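Local coordinates for quinonprotein alcohol dehydrogenase-like protein (PDB 4R5O), which is of unknown function but binds calcium ions and joins an immunoglobulin-like beta-sandwich domain to a seven-bladed beta-propeller of the YVTN repeat family, at residues 159-162 with 163-166; 320-323 with 324-328; 97-100 with 101-104; 28-31 with 32-36. All coordinates share one frame; numbering follows the deposited sequence.

Contact 1: residues 159-162 with 163-166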
ATOM      1  N   THR A 159      -9.725   9.790   7.809  1.00 31.39           N
ATOM      2  CA  THR A 159     -11.113   9.441   8.068  1.00 32.10           C
ATOM      3  C   THR A 159     -11.692  10.380   9.121  1.00 36.43           C
ATOM      4  O   THR A 159     -10.957  10.860   9.972  1.00 35.67           O
ATOM      5  CB  THR A 159     -11.208   7.956   8.492  1.00 34.78           C
ATOM      6  OG1 THR A 159     -12.567   7.629   8.790  1.00 38.38           O
ATOM      7  CG2 THR A 159     -10.298   7.600   9.634  1.00 29.60           C
ATOM      8  N   SER A 160     -13.014  10.642   9.046  1.00 33.97           N
ATOM      9  CA  SER A 160     -13.700  11.548   9.975  1.00 34.77           C
ATOM     10  C   SER A 160     -13.954  10.854  11.338  1.00 38.46           C
ATOM     11  O   SER A 160     -14.249  11.540  12.310  1.00 36.66           O
ATOM     12  CB  SER A 160     -15.000  12.060   9.370  1.00 38.25           C
ATOM     13  OG  SER A 160     -15.850  10.975   9.051  1.00 56.27           O
ATOM     14  N   THR A 161     -13.746   9.516  11.429  1.00 37.30           N
ATOM     15  CA  THR A 161     -13.895   8.753  12.677  1.00 36.09           C
ATOM     16  C   THR A 161     -12.669   8.991  13.578  1.00 39.42           C
ATOM     17  O   THR A 161     -11.521   8.724  13.206  1.00 37.14           O
ATOM     18  CB  THR A 161     -14.107   7.268  12.408  1.00 40.15           C
ATOM     19  OG1 THR A 161     -15.169   7.130  11.473  1.00 46.08           O
ATOM     20  CG2 THR A 161     -14.450   6.491  13.682  1.00 37.91           C
ATOM     21  N   SER A 162     -12.957   9.454  14.797  1.00 36.89           N
ATOM     22  CA  SER A 162     -11.998   9.770  15.840  1.00 35.11           C
ATOM     23  C   SER A 162     -11.495   8.538  16.591  1.00 40.25           C
ATOM     24  O   SER A 162     -10.294   8.374  16.722  1.00 42.66           O
ATOM     25  CB  SER A 162     -12.658  10.710  16.839  1.00 37.23           C
ATOM     26  OG  SER A 162     -11.840  11.013  17.954  1.00 38.75           O
ATOM     27  N   ASN A 163     -12.395   7.703  17.116  1.00 37.17           N
ATOM     28  CA  ASN A 163     -12.067   6.553  17.969  1.00 35.83           C
ATOM     29  C   ASN A 163     -11.873   5.282  17.152  1.00 38.21           C
ATOM     30  O   ASN A 163     -12.671   4.352  17.184  1.00 39.46           O
ATOM     31  CB  ASN A 163     -13.171   6.347  19.020  1.00 34.16           C
ATOM     32  CG  ASN A 163     -14.569   6.191  18.490  1.00 47.04           C
ATOM     33  OD1 ASN A 163     -14.947   6.734  17.434  1.00 39.37           O
ATOM     34  ND2 ASN A 163     -15.372   5.470  19.258  1.00 37.91           N
ATOM     35  N   ARG A 164     -10.775   5.248  16.441  1.00 32.86           N
ATOM     36  CA  ARG A 164     -10.336   4.136  15.616  1.00 31.52           C
ATOM     37  C   ARG A 164      -8.858   4.281  15.338  1.00 38.86           C
ATOM     38  O   ARG A 164      -8.307   5.349  15.564  1.00 40.87           O
ATOM     39  CB  ARG A 164     -11.125   4.034  14.311  1.00 26.29           C
ATOM     40  CG  ARG A 164     -11.037   5.270  13.431  1.00 28.21           C
ATOM     41  CD  ARG A 164     -11.336   4.907  12.002  1.00 28.43           C
ATOM     42  NE  ARG A 164     -10.320   4.016  11.475  1.00 26.32           N
ATOM     43  CZ  ARG A 164     -10.343   3.466  10.273  1.00 50.85           C
ATOM     44  NH1 ARG A 164     -11.373   3.677   9.456  1.00 37.12           N
ATOM     45  NH2 ARG A 164      -9.343   2.679   9.883  1.00 36.35           N
ATOM     46  N   ASP A 165      -8.213   3.223  14.870  1.00 36.06           N
ATOM     47  CA  ASP A 165      -6.815   3.267  14.490  1.00 35.68           C
ATOM     48  C   ASP A 165      -6.690   4.030  13.171  1.00 38.99           C
ATOM     49  O   ASP A 165      -7.455   3.780  12.226  1.00 37.00           O
ATOM     50  CB  ASP A 165      -6.224   1.834  14.390  1.00 37.07           C
ATOM     51  CG  ASP A 165      -6.061   1.131  15.739  1.00 41.49           C
ATOM     52  OD1 ASP A 165      -6.080   1.823  16.781  1.00 41.68           O
ATOM     53  OD2 ASP A 165      -5.887  -0.100  15.748  1.00 43.08           O
ATOM     54  N   HIS A 166      -5.764   5.003  13.126  1.00 36.18           N
ATOM     55  CA  HIS A 166      -5.507   5.784  11.906  1.00 34.61           C
ATOM     56  C   HIS A 166      -4.152   5.407  11.302  1.00 38.11           C
ATOM     57  O   HIS A 166      -3.984   5.425  10.087  1.00 37.50           O
ATOM     58  CB  HIS A 166      -5.560   7.284  12.186  1.00 33.76           C
ATOM     59  CG  HIS A 166      -6.809   7.696  12.881  1.00 35.75           C
ATOM     60  ND1 HIS A 166      -6.827   7.933  14.252  1.00 36.61           N
ATOM     61  CD2 HIS A 166      -8.063   7.809  12.398  1.00 36.24           C
ATOM     62  CE1 HIS A 166      -8.074   8.257  14.541  1.00 35.60           C
ATOM     63  NE2 HIS A 166      -8.860   8.185  13.460  1.00 36.15           N
TER
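His166 turns the edge of its imidazole to the carbonyl of Thr161, sending the NE2 hydrogen almost straight (174°) at Thr161 O, 2.7 Å from NE2. Thr161 O lies in the imidazole plane, and NE2 in that of the carbonyl. Histidine suits this place because its other nitrogen, ND1, can accept from the backbone N of Val183. The Thr159 methyl reaches the same ring edge, CG2 lying 3.6 Å from His166 CD2, and the two side chains meet at about a right angle. That methyl also covers one face of the Arg164 guanidinium. Arg164 starts from a cramped rotamer, CG wedged between backbone N and carbonyl carbon (chi1 59°), which brings its CG within 3.6 Å of Thr161 CG2. Farther out, NE donates to Asp165 O at 3.0 Å, tilted from the guanidinium plane, while NH1 binds Gly137 O. With an alanine here, Gly137 O and Asp165 O would probably lose donors and the two threonine methyls the chain they rest on. Thr159 OG1 is held by Asp142 OD1. The loop joins strands 152-158 and 167-171, the two central strands of a four-stranded antiparallel sheet, a blade of the propeller, with strands 143-149 and 177-181 outside them.

Contact 2: residues 320-323 with 324-328; sequences KGPY and HSSPT
Ser326 folds its short side chain back against Gly321, Pro322 and Tyr323. Its CB lies 3.7 Å from Gly321 CA and 3.6 Å from Tyr323 O. Glycine fits opposite it, since a CB on residue 321 would collide with that of Ser326. From CB the hydroxyl swings to lie between its own backbone N and carbonyl carbon (chi1 49°), and this rotation aims OG into the bend of the loop. There it comes 4.0 Å from Pro322 CD and turns to Tyr323 O in a hydrogen bond whose modelled length is too short to be trusted. The same oxygen accepts from Ser326 N at 3.3 Å, a donor well above the carbonyl plane, so the serine may hold it twice, through N and OG. Serine suits the place by being small and having a hydroxyl that could donate. Ser325 OG touches Tyr323 CB at 3.5 Å; Pro322 CG lies over the centre of the Tyr323 ring. Lys277 NZ binds the carbonyls of His324 and Ser326. The backbone angles and the Ser326 N to Tyr323 O bond are those of a type I beta turn, here in a surface loop between strands 309-314 and 332-333 of the propeller.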
ATOM      1  N   LYS A 320      -4.091  17.446 -12.116  1.00 64.43           N
ATOM      2  CA  LYS A 320      -4.607  17.879 -10.824  1.00 66.01           C
ATOM      3  C   LYS A 320      -5.970  17.231 -10.549  1.00 77.25           C
ATOM      4  O   LYS A 320      -6.684  16.861 -11.481  1.00 77.63           O
ATOM      5  CB  LYS A 320      -4.724  19.434 -10.888  1.00 68.15           C
ATOM      6  CG  LYS A 320      -5.563  20.140  -9.836  1.00 73.57           C
ATOM      7  CD  LYS A 320      -5.695  21.642 -10.059  1.00 77.44           C
ATOM      8  CE  LYS A 320      -6.654  22.337  -9.098  1.00 82.90           C
ATOM      9  NZ  LYS A 320      -6.368  22.150  -7.657  1.00 88.74           N
ATOM     10  N   GLY A 321      -6.295  17.098  -9.266  1.00 78.60           N
ATOM     11  CA  GLY A 321      -7.598  16.684  -8.751  1.00 80.08           C
ATOM     12  C   GLY A 321      -8.291  17.944  -8.226  1.00 89.11           C
ATOM     13  O   GLY A 321      -7.598  18.900  -7.838  1.00 88.95           O
ATOM     14  N   PRO A 322      -9.644  18.050  -8.203  1.00 88.54           N
ATOM     15  CA  PRO A 322     -10.250  19.334  -7.759  1.00 88.97           C
ATOM     16  C   PRO A 322     -10.345  19.501  -6.220  1.00 92.53           C
ATOM     17  O   PRO A 322     -10.153  20.614  -5.715  1.00 91.59           O
ATOM     18  CB  PRO A 322     -11.654  19.301  -8.366  1.00 91.37           C
ATOM     19  CG  PRO A 322     -11.936  17.856  -8.655  1.00 95.53           C
ATOM     20  CD  PRO A 322     -10.661  17.071  -8.648  1.00 90.37           C
ATOM     21  N   TYR A 323     -10.629  18.402  -5.489  1.00 88.64           N
ATOM     22  CA  TYR A 323     -10.901  18.382  -4.054  1.00 87.81           C
ATOM     23  C   TYR A 323      -9.663  18.146  -3.170  1.00 86.05           C
ATOM     24  O   TYR A 323      -8.624  17.696  -3.648  1.00 84.73           O
ATOM     25  CB  TYR A 323     -11.894  17.240  -3.781  1.00 90.33           C
ATOM     26  CG  TYR A 323     -12.898  16.993  -4.892  1.00 93.99           C
ATOM     27  CD1 TYR A 323     -13.959  17.871  -5.111  1.00 97.10           C
ATOM     28  CD2 TYR A 323     -12.837  15.837  -5.670  1.00 94.87           C
ATOM     29  CE1 TYR A 323     -14.904  17.632  -6.114  1.00 99.61           C
ATOM     30  CE2 TYR A 323     -13.796  15.570  -6.652  1.00 96.50           C
ATOM     31  CZ  TYR A 323     -14.825  16.475  -6.876  1.00104.64           C
ATOM     32  OH  TYR A 323     -15.772  16.226  -7.848  1.00103.01           O
ATOM     33  N   HIS A 324      -9.818  18.422  -1.852  1.00 79.66           N
ATOM     34  CA  HIS A 324      -8.838  18.186  -0.773  1.00 77.00           C
ATOM     35  C   HIS A 324      -8.506  16.699  -0.665  1.00 78.45           C
ATOM     36  O   HIS A 324      -7.421  16.330  -0.198  1.00 77.76           O
ATOM     37  CB  HIS A 324      -9.413  18.706   0.575  1.00 77.07           C
ATOM     38  CG  HIS A 324      -8.794  18.096   1.814  1.00 79.44           C
ATOM     39  ND1 HIS A 324      -7.616  18.584   2.358  1.00 80.83           N
ATOM     40  CD2 HIS A 324      -9.202  17.036   2.558  1.00 80.24           C
ATOM     41  CE1 HIS A 324      -7.345  17.805   3.401  1.00 79.35           C
ATOM     42  NE2 HIS A 324      -8.269  16.860   3.562  1.00 79.35           N
ATOM     43  N   SER A 325      -9.482  15.853  -1.073  1.00 72.88           N
ATOM     44  CA  SER A 325      -9.465  14.398  -0.979  1.00 71.04           C
ATOM     45  C   SER A 325      -8.875  13.732  -2.210  1.00 70.60           C
ATOM     46  O   SER A 325      -8.434  12.574  -2.123  1.00 71.53           O
ATOM     47  CB  SER A 325     -10.890  13.890  -0.778  1.00 76.46           C
ATOM     48  OG  SER A 325     -11.764  14.395  -1.777  1.00 87.57           O
ATOM     49  N   SER A 326      -8.890  14.440  -3.346  1.00 63.26           N
ATOM     50  CA  SER A 326      -8.383  13.905  -4.603  1.00 62.61           C
ATOM     51  C   SER A 326      -6.870  13.686  -4.484  1.00 64.39           C
ATOM     52  O   SER A 326      -6.188  14.527  -3.900  1.00 64.95           O
ATOM     53  CB  SER A 326      -8.742  14.816  -5.770  1.00 67.94           C
ATOM     54  OG  SER A 326      -8.410  16.167  -5.495  1.00 81.11           O
ATOM     55  N   PRO A 327      -6.343  12.507  -4.890  1.00 57.40           N
ATOM     56  CA  PRO A 327      -4.910  12.247  -4.674  1.00 55.02           C
ATOM     57  C   PRO A 327      -4.019  13.115  -5.563  1.00 54.89           C
ATOM     58  O   PRO A 327      -4.496  13.869  -6.414  1.00 54.01           O
ATOM     59  CB  PRO A 327      -4.742  10.755  -5.012  1.00 57.01           C
ATOM     60  CG  PRO A 327      -5.935  10.364  -5.748  1.00 62.25           C
ATOM     61  CD  PRO A 327      -7.025  11.361  -5.529  1.00 58.33           C
ATOM     62  N   THR A 328      -2.707  13.077  -5.265  1.00 49.37           N
ATOM     63  CA  THR A 328      -1.683  13.810  -5.991  1.00 46.80           C
ATOM     64  C   THR A 328      -1.386  13.024  -7.247  1.00 49.92           C
ATOM     65  O   THR A 328      -1.132  11.811  -7.175  1.00 50.53           O
ATOM     66  CB  THR A 328      -0.461  14.029  -5.099  1.00 45.78           C
ATOM     67  OG1 THR A 328      -0.850  14.754  -3.941  1.00 41.80           O
ATOM     68  CG2 THR A 328       0.671  14.722  -5.803  1.00 47.82           C
TER

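Contact 3: residues 97-100 with 101-104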
ATOM      1  N   ASN A  97       2.826 -20.660  -0.838  1.00 50.08           N
ATOM      2  CA  ASN A  97       4.214 -20.415  -1.207  1.00 49.51           C
ATOM      3  C   ASN A  97       4.193 -19.358  -2.302  1.00 53.95           C
ATOM      4  O   ASN A  97       4.193 -19.677  -3.493  1.00 55.34           O
ATOM      5  CB  ASN A  97       4.936 -21.720  -1.629  1.00 46.58           C
ATOM      6  CG  ASN A  97       6.384 -21.525  -2.030  1.00 69.49           C
ATOM      7  OD1 ASN A  97       7.097 -20.663  -1.510  1.00 67.68           O
ATOM      8  ND2 ASN A  97       6.869 -22.337  -2.947  1.00 60.17           N
ATOM      9  N   HIS A  98       4.084 -18.102  -1.899  1.00 49.07           N
ATOM     10  CA  HIS A  98       4.020 -16.994  -2.849  1.00 48.65           C
ATOM     11  C   HIS A  98       5.269 -16.093  -2.688  1.00 53.02           C
ATOM     12  O   HIS A  98       5.957 -16.145  -1.663  1.00 50.86           O
ATOM     13  CB  HIS A  98       2.711 -16.185  -2.676  1.00 48.18           C
ATOM     14  CG  HIS A  98       2.575 -15.542  -1.335  1.00 50.81           C
ATOM     15  ND1 HIS A  98       2.032 -16.225  -0.261  1.00 52.53           N
ATOM     16  CD2 HIS A  98       2.939 -14.305  -0.930  1.00 51.32           C
ATOM     17  CE1 HIS A  98       2.072 -15.378   0.752  1.00 50.99           C
ATOM     18  NE2 HIS A  98       2.612 -14.210   0.397  1.00 50.64           N
ATOM     19  N   ASN A  99       5.554 -15.288  -3.727  1.00 50.63           N
ATOM     20  CA  ASN A  99       6.684 -14.378  -3.763  1.00 49.97           C
ATOM     21  C   ASN A  99       6.177 -13.009  -4.213  1.00 51.72           C
ATOM     22  O   ASN A  99       5.807 -12.821  -5.387  1.00 50.60           O
ATOM     23  CB  ASN A  99       7.774 -14.949  -4.691  1.00 51.48           C
ATOM     24  CG  ASN A  99       9.085 -14.192  -4.735  1.00 67.02           C
ATOM     25  OD1 ASN A  99       9.292 -13.153  -4.111  1.00 56.31           O
ATOM     26  ND2 ASN A  99      10.016 -14.727  -5.481  1.00 64.60           N
ATOM     27  N   PHE A 100       6.121 -12.067  -3.264  1.00 46.98           N
ATOM     28  CA  PHE A 100       5.588 -10.730  -3.533  1.00 45.87           C
ATOM     29  C   PHE A 100       6.629  -9.831  -4.242  1.00 51.28           C
ATOM     30  O   PHE A 100       6.350  -8.657  -4.481  1.00 51.29           O
ATOM     31  CB  PHE A 100       5.086 -10.056  -2.256  1.00 46.21           C
ATOM     32  CG  PHE A 100       3.734 -10.528  -1.759  1.00 46.45           C
ATOM     33  CD1 PHE A 100       2.689 -10.771  -2.654  1.00 48.70           C
ATOM     34  CD2 PHE A 100       3.447 -10.547  -0.398  1.00 46.46           C
ATOM     35  CE1 PHE A 100       1.402 -11.093  -2.196  1.00 48.86           C
ATOM     36  CE2 PHE A 100       2.158 -10.855   0.061  1.00 48.68           C
ATOM     37  CZ  PHE A 100       1.143 -11.122  -0.840  1.00 46.80           C
ATOM     38  N   SER A 101       7.763 -10.410  -4.672  1.00 48.62           N
ATOM     39  CA  SER A 101       8.781  -9.733  -5.471  1.00 48.53           C
ATOM     40  C   SER A 101       8.450  -9.821  -6.972  1.00 51.89           C
ATOM     41  O   SER A 101       8.953  -9.031  -7.757  1.00 51.58           O
ATOM     42  CB  SER A 101      10.153 -10.344  -5.202  1.00 52.29           C
ATOM     43  OG  SER A 101      10.447 -10.329  -3.817  1.00 64.34           O
ATOM     44  N   LYS A 102       7.595 -10.781  -7.350  1.00 49.14           N
ATOM     45  CA  LYS A 102       7.205 -11.121  -8.725  1.00 49.29           C
ATOM     46  C   LYS A 102       6.003 -10.289  -9.217  1.00 54.70           C
ATOM     47  O   LYS A 102       5.119 -10.811  -9.900  1.00 56.13           O
ATOM     48  CB  LYS A 102       6.868 -12.630  -8.799  1.00 51.12           C
ATOM     49  CG  LYS A 102       8.060 -13.535  -8.458  1.00 59.77           C
ATOM     50  CD  LYS A 102       9.266 -13.303  -9.379  1.00 70.90           C
ATOM     51  CE  LYS A 102      10.484 -14.072  -8.938  1.00 89.03           C
ATOM     52  NZ  LYS A 102      11.647 -13.813  -9.827  1.00104.30           N
ATOM     53  N   GLY A 103       6.042  -8.985  -8.959  1.00 50.43           N
ATOM     54  CA  GLY A 103       4.999  -8.041  -9.362  1.00 48.72           C
ATOM     55  C   GLY A 103       4.917  -6.829  -8.456  1.00 48.66           C
ATOM     56  O   GLY A 103       5.949  -6.326  -7.998  1.00 47.47           O
ATOM     57  N   PHE A 104       3.688  -6.337  -8.195  1.00 42.89           N
ATOM     58  CA  PHE A 104       3.506  -5.157  -7.317  1.00 40.92           C
ATOM     59  C   PHE A 104       2.187  -5.199  -6.555  1.00 43.27           C
ATOM     60  O   PHE A 104       1.216  -5.789  -7.046  1.00 42.42           O
ATOM     61  CB  PHE A 104       3.558  -3.840  -8.129  1.00 41.14           C
ATOM     62  CG  PHE A 104       2.539  -3.766  -9.246  1.00 42.69           C
ATOM     63  CD1 PHE A 104       1.239  -3.343  -8.998  1.00 45.24           C
ATOM     64  CD2 PHE A 104       2.887  -4.101 -10.550  1.00 45.06           C
ATOM     65  CE1 PHE A 104       0.297  -3.287 -10.029  1.00 45.96           C
ATOM     66  CE2 PHE A 104       1.947  -4.050 -11.577  1.00 47.62           C
ATOM     67  CZ  PHE A 104       0.664  -3.624 -11.315  1.00 45.35           C
TER
HETATM   68  O   HOH W   1       6.901  -6.359  -5.305  1.00 35.21           O
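Asn99 and Lys102 are the ends of a type I beta turn, closed by a weak hydrogen bond from Lys102 N to Asn99 O at 3.3 Å, and overlapped by an inverse gamma turn centred on Lys102. The Asn99 side chain adds a second loop of its own. With CG anti to the backbone N (chi1 -174°), the amide is carried forward along the turn, and OD1 accepts from Ser101 N at 3.2 Å, the donor standing well above the carbonyl plane. This is an Asx turn, a role that asparagine fills with a short, acceptor-bearing side chain. The Asn99 amide nitrogen ND2 lies beside the lysine, 3.5 Å from Lys102 CE, where the bend at chi2 of Lys102 folds the aliphatic chain back toward it. The turn carries the chain out of the immunoglobulin-like domain, after strand 86-97, into strand 103-108, the first of the propeller. That strand pairs with 422-424, so the two ends of the propeller sequence share one blade, the closure often called Velcro; Ser101 OG reaches across this seam to Asn426 OD1. Phe100 points to the interior, packing on Phe105, Phe114 and Leu130, as a large apolar ring should at a buried site. His98 brings its edge over one face of the phenyl ring, CD2 standing 3.5 Å above the centre. Gly103 has backbone angles at which any CB would jam against the carbonyl O of Lys102. A water donates to both Phe100 O and Gly103 O, the latter 2.9 Å from the water oxygen.

Contact 4: residues 28-31 with 32-36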
ATOM      1  N   GLN A  28       1.539 -26.833   6.828  1.00 59.49           N
ATOM      2  CA  GLN A  28       1.427 -27.075   5.385  1.00 59.08           C
ATOM      3  C   GLN A  28       1.749 -25.841   4.556  1.00 61.45           C
ATOM      4  O   GLN A  28       1.282 -24.738   4.858  1.00 60.82           O
ATOM      5  CB  GLN A  28      -0.004 -27.531   5.033  1.00 60.40           C
ATOM      6  CG  GLN A  28      -0.487 -28.801   5.750  1.00 68.21           C
ATOM      7  CD  GLN A  28       0.304 -30.017   5.337  1.00 78.69           C
ATOM      8  OE1 GLN A  28       0.321 -30.431   4.166  1.00 79.83           O
ATOM      9  NE2 GLN A  28       0.972 -30.612   6.296  1.00 53.39           N
ATOM     10  N   VAL A  29       2.538 -26.037   3.492  1.00 56.20           N
ATOM     11  CA  VAL A  29       2.861 -24.969   2.555  1.00 54.38           C
ATOM     12  C   VAL A  29       2.425 -25.487   1.167  1.00 58.56           C
ATOM     13  O   VAL A  29       2.828 -26.577   0.741  1.00 60.29           O
ATOM     14  CB  VAL A  29       4.336 -24.473   2.617  1.00 56.60           C
ATOM     15  CG1 VAL A  29       4.572 -23.363   1.611  1.00 56.20           C
ATOM     16  CG2 VAL A  29       4.698 -23.972   4.007  1.00 54.75           C
ATOM     17  N   LEU A  30       1.537 -24.732   0.512  1.00 52.68           N
ATOM     18  CA  LEU A  30       0.972 -25.057  -0.806  1.00 51.70           C
ATOM     19  C   LEU A  30       1.318 -24.003  -1.846  1.00 54.48           C
ATOM     20  O   LEU A  30       1.540 -22.852  -1.493  1.00 52.57           O
ATOM     21  CB  LEU A  30      -0.576 -25.185  -0.739  1.00 50.78           C
ATOM     22  CG  LEU A  30      -1.139 -26.259   0.182  1.00 54.33           C
ATOM     23  CD1 LEU A  30      -1.666 -25.637   1.523  1.00 52.37           C
ATOM     24  CD2 LEU A  30      -2.201 -27.068  -0.546  1.00 54.66           C
ATOM     25  N   GLU A  31       1.297 -24.384  -3.130  1.00 52.26           N
ATOM     26  CA  GLU A  31       1.489 -23.424  -4.212  1.00 52.19           C
ATOM     27  C   GLU A  31       0.181 -22.733  -4.510  1.00 56.19           C
ATOM     28  O   GLU A  31      -0.883 -23.307  -4.251  1.00 56.12           O
ATOM     29  CB  GLU A  31       2.044 -24.090  -5.498  1.00 54.18           C
ATOM     30  CG  GLU A  31       3.390 -24.785  -5.359  1.00 58.53           C
ATOM     31  CD  GLU A  31       4.590 -23.956  -4.951  1.00 81.89           C
ATOM     32  OE1 GLU A  31       4.634 -22.745  -5.274  1.00 81.16           O
ATOM     33  OE2 GLU A  31       5.522 -24.543  -4.357  1.00 83.82           O
ATOM     34  N   LEU A  32       0.241 -21.511  -5.070  1.00 52.69           N
ATOM     35  CA  LEU A  32      -0.974 -20.829  -5.518  1.00 52.46           C
ATOM     36  C   LEU A  32      -1.602 -21.702  -6.599  1.00 57.48           C
ATOM     37  O   LEU A  32      -0.885 -22.244  -7.451  1.00 57.89           O
ATOM     38  CB  LEU A  32      -0.687 -19.392  -5.999  1.00 51.94           C
ATOM     39  CG  LEU A  32      -0.332 -18.377  -4.918  1.00 55.99           C
ATOM     40  CD1 LEU A  32       0.340 -17.155  -5.509  1.00 55.65           C
ATOM     41  CD2 LEU A  32      -1.545 -18.012  -4.063  1.00 58.34           C
ATOM     42  N   GLY A  33      -2.889 -21.961  -6.462  1.00 54.47           N
ATOM     43  CA  GLY A  33      -3.592 -22.843  -7.388  1.00 56.16           C
ATOM     44  C   GLY A  33      -3.837 -24.242  -6.844  1.00 61.54           C
ATOM     45  O   GLY A  33      -4.745 -24.920  -7.329  1.00 63.00           O
ATOM     46  N   GLU A  34      -3.037 -24.690  -5.830  1.00 56.14           N
ATOM     47  CA  GLU A  34      -3.192 -25.999  -5.204  1.00 55.18           C
ATOM     48  C   GLU A  34      -4.362 -25.997  -4.215  1.00 59.30           C
ATOM     49  O   GLU A  34      -4.818 -24.926  -3.794  1.00 58.10           O
ATOM     50  CB  GLU A  34      -1.918 -26.454  -4.494  1.00 56.25           C
ATOM     51  CG  GLU A  34      -0.707 -26.643  -5.393  1.00 66.61           C
ATOM     52  CD  GLU A  34       0.521 -27.297  -4.774  1.00 96.31           C
ATOM     53  OE1 GLU A  34       0.513 -27.610  -3.557  1.00 85.24           O
ATOM     54  OE2 GLU A  34       1.484 -27.542  -5.535  1.00 95.33           O
ATOM     55  N   THR A  35      -4.858 -27.204  -3.864  1.00 56.42           N
ATOM     56  CA  THR A  35      -5.968 -27.377  -2.928  1.00 56.11           C
ATOM     57  C   THR A  35      -5.500 -28.186  -1.724  1.00 59.48           C
ATOM     58  O   THR A  35      -4.897 -29.258  -1.881  1.00 59.44           O
ATOM     59  CB  THR A  35      -7.167 -28.048  -3.626  1.00 65.17           C
ATOM     60  OG1 THR A  35      -7.549 -27.268  -4.764  1.00 68.62           O
ATOM     61  CG2 THR A  35      -8.371 -28.206  -2.710  1.00 64.42           C
ATOM     62  N   LEU A  36      -5.782 -27.667  -0.520  1.00 54.52           N
ATOM     63  CA  LEU A  36      -5.475 -28.373   0.726  1.00 53.38           C
ATOM     64  C   LEU A  36      -6.601 -29.332   1.024  1.00 56.78           C
ATOM     65  O   LEU A  36      -7.738 -28.887   1.220  1.00 56.27           O
ATOM     66  CB  LEU A  36      -5.232 -27.404   1.915  1.00 51.30           C
ATOM     67  CG  LEU A  36      -5.011 -28.031   3.296  1.00 54.95           C
ATOM     68  CD1 LEU A  36      -3.725 -28.827   3.361  1.00 55.10           C
ATOM     69  CD2 LEU A  36      -4.950 -26.993   4.348  1.00 55.52           C
TER
HETATM   70  O   HOH W   2       2.773 -20.553  -5.518  1.00 47.76           O
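Glu31 and Glu34 form the ends of a type II beta turn that carries the chain from strand 28-31 to strand 35-38, which belong to different sheets of the immunoglobulin-like sandwich. The backbone bond closing it runs from Glu34 N to Glu31 O at 3.0 Å (159°). Gly33 takes the turn's third position, where a CB would jam against the carbonyl O of Leu32. Among side-chain polar contacts, Glu34 extends back, its carboxylate OE1 taking a weak hydrogen bond from Glu31 N at 3.3 Å. The two glutamate side chains run side by side, carboxylate planes 77° apart and OE2 atoms 5.2 Å from each other; the like charges probably disfavour each other, and Glu31 OE2 accepts from Asn97 ND2. Apolar contacts fill the inside of the bend. Leu30 meets Leu36 at about a right angle, CD2 of Leu30 lying 3.9 Å from CB of Leu36, and the methylene CG of Gln28 rests 4.0 Å from Leu36 CD1. Leucine suits both buried places, facing inward between the strands, and Leu36 also packs on Phe65 and Phe94. On the outer side of the turn, one water accepts from Leu32 N at 2.7 Å and donates to Glu31 OE1.

Contacts 3 and 4 are joined directly, their centres about 15 Å apart: Asn97 N probably bonds to Leu30 O at 2.6 Å, and His98 CB packs on Leu32 CD1 at 3.8 Å. Here the sandwich meets the link to the propeller. Contacts 1 and 2 belong to the propeller itself, with nearest atoms about 8 Å apart and no touch; contact 2 lies across the chain's centre from contacts 3 and 4. Calcium comes nearest at contact 4, where a bound ion lies about 6 Å from the Thr35 side chain. Contacts 1 to 3 lie away from the known calcium-binding residues, such as Asp356 and Asp358.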